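Local coordinates for CHAD domain (Ricinus communis, PDB 6QV5), which probably binds inorganic polyphosphate through an all-helical fold built around four-helix-bundle packing, at residues P31-N36 against L215-G220; K72-V77 against A172-Q177; I206-G211 against K232-T237. All coordinates share one frame; numbering follows the deposited sequence.

Contacts 1 and 3 are buried, whereas contact 2 is partly buried and has an exposed valine at its margin. Contacts 1 and 2 adjoin, with centres about 12 Å apart: Ile33 and Phe218 of contact 1 also pack against Phe74 and Phe174 of contact 2, giving one continuous patch of aromatic and aliphatic side chains where four helices come together. Contact 3 lies about 17 Å, centre to centre, from contact 1 and uses an earlier part of the same helix 198-217. It is the only one of the three without an aromatic residue, relying instead on two threonines, a leucine and a glycine between regular helices.

Contact 1: P31-N36 against L215-G220; sequences PAILGN and LEFFHG
Packing of a helix end on a helix side in the all-helical CHAD fold brings Ile33, within helix 26-42, against two consecutive phenylalanines, Phe217 and Phe218, where helix 198-217 runs out. The two branches of the isoleucine divide the work. Its methyl CG2 sits over one face of the Phe217 ring, 3.8 Å from the ring centroid and 18° off the normal. This CH-pi contact is displaced toward the rim, and the nearest ring atom is Phe217 CG, 3.6 Å from Ile33 CG2. The other branch reaches farther: Ile33 CD1 lies over a face of the Phe218 ring, 4.0 Å from its centroid and offset toward the rim, with Phe218 CE1 and CZ each 3.7 Å from Ile33 CD1. Between the two methyls, Ile33 CG1 passes 3.8 Å from Phe217 CB.

The first torsion of the isoleucine (chi1 -73°) sets CG2, anti to the backbone N, over Phe217 and sends CG1, and with it CD1, toward Phe218. In each pair the isoleucine and phenylalanine side chains cross at about a right angle. Phe217 is still helical, whereas Phe218 is the first residue to leave helical geometry; its ring nevertheless comes back to Ile33 CD1. Across the two segments the contact is purely apolar, and all three residues are buried.

Other helices adjoin the group: Phe217 also rests on Arg66 and Ala70 of helix 54-73, and Phe218 packs on Phe174, Ser175 and Met179 of helix 171-192. Ile33 packs on Phe74 as well, just beyond helix 54-73. The C-terminal end of helix 198-217 thus packs on the side of helix 26-42, with helices 54-73 and 171-192 adjoining.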
ATOM      1  N   PRO A  31     -18.394  -5.872  -7.736  1.00 73.71           N
ATOM      2  CA  PRO A  31     -17.789  -5.404  -8.996  1.00 72.89           C
ATOM      3  C   PRO A  31     -17.476  -3.906  -8.999  1.00 74.78           C
ATOM      4  O   PRO A  31     -16.621  -3.475  -9.771  1.00 74.24           O
ATOM      5  CB  PRO A  31     -18.831  -5.779 -10.052  1.00 74.71           C
ATOM      6  CG  PRO A  31     -20.117  -5.756  -9.331  1.00 79.31           C
ATOM      7  CD  PRO A  31     -19.829  -6.182  -7.921  1.00 74.99           C
ATOM      8  N   ALA A  32     -18.163  -3.118  -8.145  1.00 70.02           N
ATOM      9  CA  ALA A  32     -17.940  -1.676  -8.024  1.00 69.28           C
ATOM     10  C   ALA A  32     -16.633  -1.392  -7.281  1.00 71.67           C
ATOM     11  O   ALA A  32     -15.902  -0.486  -7.680  1.00 71.19           O
ATOM     12  CB  ALA A  32     -19.110  -1.012  -7.317  1.00 69.97           C
ATOM     13  N   ILE A  33     -16.335  -2.180  -6.217  1.00 67.15           N
ATOM     14  CA  ILE A  33     -15.119  -2.084  -5.396  1.00 66.35           C
ATOM     15  C   ILE A  33     -13.898  -2.537  -6.208  1.00 69.35           C
ATOM     16  O   ILE A  33     -12.916  -1.794  -6.291  1.00 68.48           O
ATOM     17  CB  ILE A  33     -15.280  -2.854  -4.043  1.00 69.25           C
ATOM     18  CG1 ILE A  33     -16.228  -2.100  -3.087  1.00 69.50           C
ATOM     19  CG2 ILE A  33     -13.922  -3.135  -3.362  1.00 69.62           C
ATOM     20  CD1 ILE A  33     -16.949  -2.959  -2.069  1.00 75.97           C
ATOM     21  N   LEU A  34     -13.966  -3.747  -6.810  1.00 65.64           N
ATOM     22  CA  LEU A  34     -12.875  -4.302  -7.617  1.00 65.25           C
ATOM     23  C   LEU A  34     -12.642  -3.526  -8.909  1.00 67.92           C
ATOM     24  O   LEU A  34     -11.494  -3.386  -9.330  1.00 67.39           O
ATOM     25  CB  LEU A  34     -13.073  -5.799  -7.901  1.00 65.43           C
ATOM     26  CG  LEU A  34     -12.875  -6.770  -6.730  1.00 70.29           C
ATOM     27  CD1 LEU A  34     -13.202  -8.172  -7.153  1.00 70.49           C
ATOM     28  CD2 LEU A  34     -11.438  -6.742  -6.202  1.00 72.94           C
ATOM     29  N   GLY A  35     -13.726  -3.014  -9.500  1.00 63.66           N
ATOM     30  CA  GLY A  35     -13.688  -2.198 -10.711  1.00 62.98           C
ATOM     31  C   GLY A  35     -12.989  -0.873 -10.475  1.00 65.28           C
ATOM     32  O   GLY A  35     -12.265  -0.391 -11.348  1.00 64.85           O
ATOM     33  N   ASN A  36     -13.186  -0.295  -9.273  1.00 60.90           N
ATOM     34  CA  ASN A  36     -12.561   0.949  -8.818  1.00 60.33           C
ATOM     35  C   ASN A  36     -11.052   0.723  -8.636  1.00 63.20           C
ATOM     36  O   ASN A  36     -10.258   1.607  -8.963  1.00 62.62           O
ATOM     37  CB  ASN A  36     -13.198   1.407  -7.501  1.00 60.65           C
ATOM     38  CG  ASN A  36     -12.757   2.772  -7.038  1.00 79.42           C
ATOM     39  OD1 ASN A  36     -11.709   2.932  -6.405  1.00 71.03           O
ATOM     40  ND2 ASN A  36     -13.556   3.784  -7.337  1.00 71.78           N
ATOM     41  N   LEU A 215     -12.939   0.854   4.633  1.00 72.89           N
ATOM     42  CA  LEU A 215     -13.835   1.962   4.954  1.00 73.23           C
ATOM     43  C   LEU A 215     -14.029   2.893   3.751  1.00 78.00           C
ATOM     44  O   LEU A 215     -15.086   3.511   3.626  1.00 77.71           O
ATOM     45  CB  LEU A 215     -13.330   2.724   6.188  1.00 73.37           C
ATOM     46  CG  LEU A 215     -14.370   3.490   7.011  1.00 78.18           C
ATOM     47  CD1 LEU A 215     -15.437   2.557   7.601  1.00 78.45           C
ATOM     48  CD2 LEU A 215     -13.700   4.252   8.127  1.00 80.21           C
ATOM     49  N   GLU A 216     -13.022   2.974   2.858  1.00 75.41           N
ATOM     50  CA  GLU A 216     -13.088   3.770   1.630  1.00 75.49           C
ATOM     51  C   GLU A 216     -13.940   3.047   0.583  1.00 80.25           C
ATOM     52  O   GLU A 216     -14.610   3.705  -0.215  1.00 79.65           O
ATOM     53  CB  GLU A 216     -11.685   4.045   1.075  1.00 76.76           C
ATOM     54  CG  GLU A 216     -10.937   5.158   1.792  1.00 86.16           C
ATOM     55  CD  GLU A 216      -9.485   5.353   1.387  1.00102.43           C
ATOM     56  OE1 GLU A 216      -8.853   4.385   0.903  1.00 89.74           O
ATOM     57  OE2 GLU A 216      -8.976   6.481   1.571  1.00 96.38           O
ATOM     58  N   PHE A 217     -13.910   1.691   0.590  1.00 77.63           N
ATOM     59  CA  PHE A 217     -14.683   0.838  -0.318  1.00 77.80           C
ATOM     60  C   PHE A 217     -16.177   0.932  -0.015  1.00 84.36           C
ATOM     61  O   PHE A 217     -16.975   1.105  -0.937  1.00 83.81           O
ATOM     62  CB  PHE A 217     -14.221  -0.633  -0.236  1.00 79.13           C
ATOM     63  CG  PHE A 217     -12.812  -0.951  -0.685  1.00 80.11           C
ATOM     64  CD1 PHE A 217     -12.230  -0.268  -1.749  1.00 82.84           C
ATOM     65  CD2 PHE A 217     -12.094  -1.983  -0.093  1.00 81.90           C
ATOM     66  CE1 PHE A 217     -10.937  -0.579  -2.176  1.00 83.63           C
ATOM     67  CE2 PHE A 217     -10.799  -2.290  -0.520  1.00 84.60           C
ATOM     68  CZ  PHE A 217     -10.231  -1.588  -1.559  1.00 82.64           C
ATOM     69  N   PHE A 218     -16.547   0.820   1.276  1.00 83.41           N
ATOM     70  CA  PHE A 218     -17.929   0.891   1.756  1.00 84.45           C
ATOM     71  C   PHE A 218     -18.209   2.279   2.366  1.00 91.07           C
ATOM     72  O   PHE A 218     -18.835   2.382   3.422  1.00 90.78           O
ATOM     73  CB  PHE A 218     -18.197  -0.240   2.773  1.00 86.30           C
ATOM     74  CG  PHE A 218     -17.961  -1.647   2.269  1.00 87.93           C
ATOM     75  CD1 PHE A 218     -18.945  -2.321   1.553  1.00 91.09           C
ATOM     76  CD2 PHE A 218     -16.772  -2.312   2.543  1.00 90.06           C
ATOM     77  CE1 PHE A 218     -18.735  -3.630   1.108  1.00 92.08           C
ATOM     78  CE2 PHE A 218     -16.558  -3.616   2.089  1.00 92.97           C
ATOM     79  CZ  PHE A 218     -17.542  -4.268   1.376  1.00 91.21           C
ATOM     80  N   HIS A 219     -17.756   3.345   1.674  1.00 89.87           N
ATOM     81  CA  HIS A 219     -17.864   4.752   2.081  1.00 90.77           C
ATOM     82  C   HIS A 219     -19.309   5.249   2.291  1.00 96.04           C
ATOM     83  O   HIS A 219     -19.599   5.826   3.342  1.00 95.82           O
ATOM     84  CB  HIS A 219     -17.103   5.655   1.088  1.00 91.80           C
ATOM     85  CG  HIS A 219     -17.284   7.124   1.323  1.00 95.40           C
ATOM     86  ND1 HIS A 219     -18.000   7.911   0.440  1.00 97.27           N
ATOM     87  CD2 HIS A 219     -16.852   7.897   2.347  1.00 97.27           C
ATOM     88  CE1 HIS A 219     -17.973   9.133   0.946  1.00 96.74           C
ATOM     89  NE2 HIS A 219     -17.296   9.173   2.093  1.00 97.09           N
ATOM     90  N   GLY A 220     -20.183   5.023   1.310  1.00 93.53           N
ATOM     91  CA  GLY A 220     -21.579   5.457   1.356  1.00 93.85           C
ATOM     92  C   GLY A 220     -22.511   4.656   2.250  1.00 98.85           C
ATOM     93  O   GLY A 220     -23.713   4.929   2.284  1.00 98.47           O
TER

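Contact 2: K72-V77 against A172-Q177; sequences KLFDAV and AHFSRQ
Next to Phe174, the residue that makes the contact with Leu73, Phe74 and Val77, the carbonyl oxygen of Ala172 receives two N-H groups of Arg176: the backbone N at 3.2 Å from Ala172 O, and more weakly the side-chain NE at 3.4 Å from Ala172 O. The first is the regular bond of helix 171-192; the second, weak bond brings the NE of the side chain back over the preceding turn. Phe174 leaves this helix toward the other segment with CG anti to its backbone N (chi1 178°), which carries the ring toward the end of helix 54-73 and the residues after it.

Leu73, at the end of helix 54-73, with Phe74 and Val77 beyond it, receives the ring. The carbonyl oxygen of Leu73 lies at the ring edge, near its plane, with Phe174 CZ at 3.3 Å from Leu73 O, a distance consistent with a weak C-H...O approach. The Phe74 ring runs nearly parallel to the Phe174 ring, at 10°, but the two are slid apart to a centroid separation of 5.2 Å. They therefore barely overlap, and touch through Phe74 CE1 and Phe174 CE2 at 3.5 Å. This slid, near-parallel pair joins the end of helix 54-73 to the first turn of helix 171-192 in the all-helical CHAD domain, and Phe30 of helix 26-42 meets the Phe74 ring edge-to-face.

Leu73 has a less relaxed side chain: CG stands between the backbone N and the carbonyl carbon (chi1 53°), the crowded position, and from there CD1 covers the centre of the Phe74 ring, 3.7 Å above its plane. The same methyl approaches Phe174 CE2 at 3.9 Å. Val77, which is exposed, comes toward Phe174 from the opposite direction, its CG2 lying 3.7 Å from Phe174 CE1. Leu167 packs on Val77 as well.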
ATOM      1  N   LYS A  72      -8.684  -9.949  -0.314  1.00 72.56           N
ATOM      2  CA  LYS A  72      -8.492 -10.568   0.997  1.00 73.14           C
ATOM      3  C   LYS A  72      -9.791 -10.566   1.809  1.00 78.30           C
ATOM      4  O   LYS A  72     -10.100 -11.570   2.453  1.00 78.12           O
ATOM      5  CB  LYS A  72      -7.356  -9.877   1.767  1.00 76.05           C
ATOM      6  CG  LYS A  72      -6.715 -10.762   2.837  1.00 92.90           C
ATOM      7  CD  LYS A  72      -5.373 -10.214   3.333  1.00103.51           C
ATOM      8  CE  LYS A  72      -4.186 -10.622   2.482  1.00114.27           C
ATOM      9  NZ  LYS A  72      -3.868 -12.070   2.611  1.00122.99           N
ATOM     10  N   LEU A  73     -10.550  -9.449   1.778  1.00 75.60           N
ATOM     11  CA  LEU A  73     -11.824  -9.350   2.496  1.00 75.85           C
ATOM     12  C   LEU A  73     -12.942 -10.129   1.792  1.00 80.27           C
ATOM     13  O   LEU A  73     -13.811 -10.682   2.466  1.00 80.24           O
ATOM     14  CB  LEU A  73     -12.235  -7.892   2.808  1.00 76.01           C
ATOM     15  CG  LEU A  73     -12.279  -6.880   1.660  1.00 80.81           C
ATOM     16  CD1 LEU A  73     -13.689  -6.732   1.110  1.00 81.03           C
ATOM     17  CD2 LEU A  73     -11.785  -5.527   2.123  1.00 83.17           C
ATOM     18  N   PHE A  74     -12.899 -10.195   0.445  1.00 76.91           N
ATOM     19  CA  PHE A  74     -13.870 -10.923  -0.378  1.00 76.77           C
ATOM     20  C   PHE A  74     -13.500 -12.410  -0.555  1.00 82.15           C
ATOM     21  O   PHE A  74     -14.235 -13.127  -1.231  1.00 81.92           O
ATOM     22  CB  PHE A  74     -14.028 -10.259  -1.765  1.00 78.21           C
ATOM     23  CG  PHE A  74     -14.835  -8.982  -1.842  1.00 79.36           C
ATOM     24  CD1 PHE A  74     -16.160  -8.950  -1.423  1.00 82.07           C
ATOM     25  CD2 PHE A  74     -14.304  -7.840  -2.428  1.00 81.17           C
ATOM     26  CE1 PHE A  74     -16.913  -7.777  -1.520  1.00 82.82           C
ATOM     27  CE2 PHE A  74     -15.056  -6.666  -2.522  1.00 83.86           C
ATOM     28  CZ  PHE A  74     -16.354  -6.642  -2.065  1.00 81.83           C
ATOM     29  N   ASP A  75     -12.373 -12.868   0.039  1.00 79.89           N
ATOM     30  CA  ASP A  75     -11.851 -14.241  -0.066  1.00 80.31           C
ATOM     31  C   ASP A  75     -12.838 -15.340   0.358  1.00 85.41           C
ATOM     32  O   ASP A  75     -12.859 -16.400  -0.271  1.00 85.09           O
ATOM     33  CB  ASP A  75     -10.525 -14.385   0.704  1.00 82.23           C
ATOM     34  CG  ASP A  75      -9.783 -15.683   0.437  1.00 92.78           C
ATOM     35  OD1 ASP A  75      -9.199 -15.818  -0.662  1.00 93.39           O
ATOM     36  OD2 ASP A  75      -9.783 -16.560   1.327  1.00 98.86           O
ATOM     37  N   ALA A  76     -13.642 -15.093   1.411  1.00 82.77           N
ATOM     38  CA  ALA A  76     -14.625 -16.056   1.915  1.00 82.91           C
ATOM     39  C   ALA A  76     -15.812 -16.243   0.965  1.00 87.51           C
ATOM     40  O   ALA A  76     -16.212 -17.382   0.711  1.00 87.40           O
ATOM     41  CB  ALA A  76     -15.111 -15.644   3.296  1.00 83.67           C
ATOM     42  N   VAL A  77     -16.365 -15.134   0.433  1.00 84.21           N
ATOM     43  CA  VAL A  77     -17.514 -15.155  -0.483  1.00 84.05           C
ATOM     44  C   VAL A  77     -17.107 -15.480  -1.932  1.00 88.44           C
ATOM     45  O   VAL A  77     -17.846 -16.175  -2.631  1.00 88.06           O
ATOM     46  CB  VAL A  77     -18.396 -13.876  -0.403  1.00 87.77           C
ATOM     47  CG1 VAL A  77     -19.189 -13.828   0.899  1.00 87.50           C
ATOM     48  CG2 VAL A  77     -17.583 -12.595  -0.601  1.00 87.55           C
ATOM     49  N   ALA A 172     -24.431  -4.057   3.224  1.00 96.25           N
ATOM     50  CA  ALA A 172     -24.449  -3.678   4.641  1.00 96.10           C
ATOM     51  C   ALA A 172     -24.202  -4.870   5.568  1.00100.08           C
ATOM     52  O   ALA A 172     -23.513  -4.715   6.577  1.00 99.46           O
ATOM     53  CB  ALA A 172     -25.768  -3.003   4.988  1.00 96.77           C
ATOM     54  N   HIS A 173     -24.755  -6.053   5.218  1.00 96.97           N
ATOM     55  CA  HIS A 173     -24.596  -7.292   5.982  1.00 96.89           C
ATOM     56  C   HIS A 173     -23.157  -7.804   5.897  1.00 99.02           C
ATOM     57  O   HIS A 173     -22.620  -8.275   6.901  1.00 98.56           O
ATOM     58  CB  HIS A 173     -25.579  -8.367   5.489  1.00 98.15           C
ATOM     59  CG  HIS A 173     -25.634  -9.582   6.364  1.00102.00           C
ATOM     60  ND1 HIS A 173     -26.593  -9.716   7.353  1.00104.04           N
ATOM     61  CD2 HIS A 173     -24.843 -10.681   6.370  1.00104.02           C
ATOM     62  CE1 HIS A 173     -26.359 -10.887   7.924  1.00103.57           C
ATOM     63  NE2 HIS A 173     -25.312 -11.501   7.369  1.00103.90           N
ATOM     64  N   PHE A 174     -22.541  -7.719   4.701  1.00 94.21           N
ATOM     65  CA  PHE A 174     -21.166  -8.155   4.472  1.00 93.35           C
ATOM     66  C   PHE A 174     -20.161  -7.198   5.115  1.00 96.32           C
ATOM     67  O   PHE A 174     -19.221  -7.663   5.760  1.00 95.77           O
ATOM     68  CB  PHE A 174     -20.882  -8.327   2.965  1.00 94.96           C
ATOM     69  CG  PHE A 174     -19.463  -8.733   2.634  1.00 96.26           C
ATOM     70  CD1 PHE A 174     -19.067 -10.063   2.705  1.00 99.18           C
ATOM     71  CD2 PHE A 174     -18.522  -7.783   2.252  1.00 98.19           C
ATOM     72  CE1 PHE A 174     -17.753 -10.435   2.412  1.00100.06           C
ATOM     73  CE2 PHE A 174     -17.206  -8.155   1.967  1.00100.92           C
ATOM     74  CZ  PHE A 174     -16.833  -9.479   2.040  1.00 99.00           C
ATOM     75  N   SER A 175     -20.349  -5.874   4.919  1.00 92.43           N
ATOM     76  CA  SER A 175     -19.462  -4.834   5.444  1.00 92.10           C
ATOM     77  C   SER A 175     -19.372  -4.815   6.964  1.00 96.10           C
ATOM     78  O   SER A 175     -18.276  -4.620   7.481  1.00 95.64           O
ATOM     79  CB  SER A 175     -19.851  -3.456   4.918  1.00 95.43           C
ATOM     80  OG  SER A 175     -21.142  -3.074   5.361  1.00104.28           O
ATOM     81  N   ARG A 176     -20.504  -5.020   7.678  1.00 92.91           N
ATOM     82  CA  ARG A 176     -20.521  -5.018   9.146  1.00 92.75           C
ATOM     83  C   ARG A 176     -19.701  -6.172   9.744  1.00 95.98           C
ATOM     84  O   ARG A 176     -19.050  -5.973  10.767  1.00 95.71           O
ATOM     85  CB  ARG A 176     -21.953  -4.958   9.723  1.00 93.80           C
ATOM     86  CG  ARG A 176     -22.809  -6.212   9.558  1.00106.73           C
ATOM     87  CD  ARG A 176     -24.118  -6.085  10.312  1.00119.81           C
ATOM     88  NE  ARG A 176     -25.193  -5.585   9.453  1.00130.29           N
ATOM     89  CZ  ARG A 176     -26.257  -4.915   9.888  1.00144.23           C
ATOM     90  NH1 ARG A 176     -26.395  -4.638  11.180  1.00131.98           N
ATOM     91  NH2 ARG A 176     -27.185  -4.507   9.035  1.00129.37           N
ATOM     92  N   GLN A 177     -19.701  -7.349   9.082  1.00 91.79           N
ATOM     93  CA  GLN A 177     -18.949  -8.535   9.505  1.00 91.23           C
ATOM     94  C   GLN A 177     -17.442  -8.310   9.333  1.00 93.85           C
ATOM     95  O   GLN A 177     -16.663  -8.691  10.209  1.00 93.49           O
ATOM     96  CB  GLN A 177     -19.400  -9.780   8.720  1.00 92.64           C
ATOM     97  CG  GLN A 177     -20.820 -10.244   9.043  1.00108.71           C
ATOM     98  CD  GLN A 177     -21.302 -11.339   8.119  1.00129.80           C
ATOM     99  OE1 GLN A 177     -21.229 -11.239   6.888  1.00125.58           O
ATOM    100  NE2 GLN A 177     -21.830 -12.408   8.697  1.00123.08           N
TER

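Contact 3: I206-G211 against K232-T237; sequences IATKRG and KALAAT
While Thr208 meets Leu234 across the interface, the guanidinium of Arg210, the flat group of these segments, belongs to a side chain that starts away from it; CD1 of Ile206, one turn earlier, lies over one face, 3.6 Å above the plane and offset toward the rim.

The interface is made by Thr208 and Gly211 on one side and Leu234 and Thr237 on the other. Thr208 CG2 presses on the carbonyl oxygen of Leu234 at 3.0 Å, a tight approach for carbon and oxygen. It is carried there anti to the backbone N, while OG1, beside that N, donates back to its own helix in a hydrogen bond with Thr204 O. Leu234 answers with its CD2 methyl, 3.4 Å from Thr208 O and 3.7 Å from Gly211 C; Gly211 has no side chain, and the methyl rests directly on its backbone. The chi1 of Leu234, -106°, falls away from the staggered values, which may reflect a tight fit.

Thr237 adds a looser contact. Its CG2 lies 3.9 Å from Thr208 OG1, and its own OG1 donates to Ala233 O over 2.8 Å, at a C=O...O angle of 161°, so the buried hydroxyl is satisfied within the helix.

Leu186 of helix 171-192 packs on both Thr208 and Leu234. Helices 198-217 and 224-260, consecutive in the chain, run roughly antiparallel at 143° with 9.2 Å between the segment axes, a helical hairpin of the kind from which four-helix bundles are assembled.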
ATOM      1  N   ILE A 206      -0.207  -2.719   8.720  1.00 73.95           N
ATOM      2  CA  ILE A 206      -1.021  -3.352   7.674  1.00 73.18           C
ATOM      3  C   ILE A 206      -2.503  -3.398   8.089  1.00 75.84           C
ATOM      4  O   ILE A 206      -3.370  -3.251   7.228  1.00 75.40           O
ATOM      5  CB  ILE A 206      -0.485  -4.721   7.156  1.00 76.31           C
ATOM      6  CG1 ILE A 206      -0.469  -5.814   8.249  1.00 76.77           C
ATOM      7  CG2 ILE A 206       0.891  -4.559   6.491  1.00 77.08           C
ATOM      8  CD1 ILE A 206      -0.788  -7.226   7.739  1.00 84.40           C
ATOM      9  N   ALA A 207      -2.788  -3.543   9.408  1.00 71.53           N
ATOM     10  CA  ALA A 207      -4.152  -3.534   9.959  1.00 70.86           C
ATOM     11  C   ALA A 207      -4.764  -2.140   9.784  1.00 73.71           C
ATOM     12  O   ALA A 207      -5.970  -2.016   9.565  1.00 73.39           O
ATOM     13  CB  ALA A 207      -4.132  -3.917  11.431  1.00 71.53           C
ATOM     14  N   THR A 208      -3.908  -1.101   9.848  1.00 69.61           N
ATOM     15  CA  THR A 208      -4.242   0.307   9.653  1.00 69.21           C
ATOM     16  C   THR A 208      -4.582   0.555   8.171  1.00 72.08           C
ATOM     17  O   THR A 208      -5.535   1.280   7.882  1.00 71.41           O
ATOM     18  CB  THR A 208      -3.076   1.176  10.152  1.00 79.29           C
ATOM     19  OG1 THR A 208      -2.860   0.923  11.541  1.00 80.67           O
ATOM     20  CG2 THR A 208      -3.317   2.648   9.954  1.00 78.43           C
ATOM     21  N   LYS A 209      -3.801  -0.049   7.246  1.00 68.18           N
ATOM     22  CA  LYS A 209      -3.997   0.060   5.798  1.00 67.86           C
ATOM     23  C   LYS A 209      -5.270  -0.669   5.362  1.00 71.18           C
ATOM     24  O   LYS A 209      -6.068  -0.093   4.618  1.00 70.41           O
ATOM     25  CB  LYS A 209      -2.776  -0.479   5.030  1.00 70.43           C
ATOM     26  CG  LYS A 209      -1.741   0.583   4.687  1.00 84.07           C
ATOM     27  CD  LYS A 209      -0.652   0.017   3.784  1.00 94.07           C
ATOM     28  CE  LYS A 209       0.329   1.070   3.334  1.00104.06           C
ATOM     29  NZ  LYS A 209       1.400   0.495   2.478  1.00111.58           N
ATOM     30  N   ARG A 210      -5.466  -1.920   5.847  1.00 67.94           N
ATOM     31  CA  ARG A 210      -6.639  -2.757   5.561  1.00 67.97           C
ATOM     32  C   ARG A 210      -7.931  -2.069   6.008  1.00 71.63           C
ATOM     33  O   ARG A 210      -8.912  -2.078   5.264  1.00 71.07           O
ATOM     34  CB  ARG A 210      -6.517  -4.133   6.239  1.00 68.90           C
ATOM     35  CG  ARG A 210      -5.581  -5.107   5.539  1.00 80.70           C
ATOM     36  CD  ARG A 210      -5.436  -6.383   6.343  1.00 92.91           C
ATOM     37  NE  ARG A 210      -4.411  -7.270   5.791  1.00103.40           N
ATOM     38  CZ  ARG A 210      -4.034  -8.419   6.344  1.00118.24           C
ATOM     39  NH1 ARG A 210      -4.592  -8.835   7.475  1.00106.13           N
ATOM     40  NH2 ARG A 210      -3.093  -9.159   5.774  1.00104.71           N
ATOM     41  N   GLY A 211      -7.900  -1.465   7.200  1.00 68.28           N
ATOM     42  CA  GLY A 211      -9.022  -0.741   7.788  1.00 68.06           C
ATOM     43  C   GLY A 211      -9.372   0.532   7.045  1.00 71.63           C
ATOM     44  O   GLY A 211     -10.553   0.869   6.922  1.00 70.73           O
ATOM     45  N   LYS A 232      -8.851   9.609   9.980  1.00 83.24           N
ATOM     46  CA  LYS A 232      -7.844  10.585  10.405  1.00 82.75           C
ATOM     47  C   LYS A 232      -6.866   9.952  11.403  1.00 85.74           C
ATOM     48  O   LYS A 232      -5.654  10.122  11.256  1.00 85.51           O
ATOM     49  CB  LYS A 232      -8.524  11.826  11.017  1.00 85.31           C
ATOM     50  CG  LYS A 232      -7.590  13.010  11.245  1.00100.87           C
ATOM     51  CD  LYS A 232      -8.259  14.089  12.079  1.00110.72           C
ATOM     52  CE  LYS A 232      -7.316  15.220  12.408  1.00121.28           C
ATOM     53  NZ  LYS A 232      -7.974  16.255  13.247  1.00130.28           N
ATOM     54  N   ALA A 233      -7.397   9.207  12.398  1.00 81.31           N
ATOM     55  CA  ALA A 233      -6.613   8.508  13.419  1.00 80.63           C
ATOM     56  C   ALA A 233      -5.831   7.340  12.811  1.00 83.26           C
ATOM     57  O   ALA A 233      -4.737   7.026  13.284  1.00 82.95           O
ATOM     58  CB  ALA A 233      -7.525   8.010  14.527  1.00 81.39           C
ATOM     59  N   LEU A 234      -6.385   6.712  11.756  1.00 78.77           N
ATOM     60  CA  LEU A 234      -5.749   5.610  11.041  1.00 78.14           C
ATOM     61  C   LEU A 234      -4.604   6.131  10.168  1.00 81.53           C
ATOM     62  O   LEU A 234      -3.491   5.621  10.279  1.00 80.90           O
ATOM     63  CB  LEU A 234      -6.783   4.829  10.209  1.00 78.12           C
ATOM     64  CG  LEU A 234      -7.188   3.446  10.740  1.00 82.56           C
ATOM     65  CD1 LEU A 234      -7.960   3.545  12.049  1.00 82.74           C
ATOM     66  CD2 LEU A 234      -8.030   2.708   9.726  1.00 84.41           C
ATOM     67  N   ALA A 235      -4.854   7.188   9.362  1.00 78.13           N
ATOM     68  CA  ALA A 235      -3.853   7.818   8.490  1.00 78.01           C
ATOM     69  C   ALA A 235      -2.635   8.337   9.269  1.00 82.33           C
ATOM     70  O   ALA A 235      -1.514   8.234   8.771  1.00 82.21           O
ATOM     71  CB  ALA A 235      -4.481   8.945   7.685  1.00 78.72           C
ATOM     72  N   ALA A 236      -2.860   8.862  10.496  1.00 78.86           N
ATOM     73  CA  ALA A 236      -1.811   9.368  11.388  1.00 78.58           C
ATOM     74  C   ALA A 236      -0.921   8.229  11.904  1.00 82.30           C
ATOM     75  O   ALA A 236       0.294   8.408  12.012  1.00 82.20           O
ATOM     76  CB  ALA A 236      -2.434  10.121  12.555  1.00 79.27           C
ATOM     77  N   THR A 237      -1.529   7.060  12.203  1.00 78.33           N
ATOM     78  CA  THR A 237      -0.842   5.851  12.675  1.00 77.89           C
ATOM     79  C   THR A 237       0.011   5.260  11.538  1.00 80.87           C
ATOM     80  O   THR A 237       1.151   4.853  11.780  1.00 80.31           O
ATOM     81  CB  THR A 237      -1.867   4.851  13.246  1.00 86.72           C
ATOM     82  OG1 THR A 237      -2.657   5.502  14.243  1.00 87.80           O
ATOM     83  CG2 THR A 237      -1.218   3.608  13.844  1.00 84.95           C
TER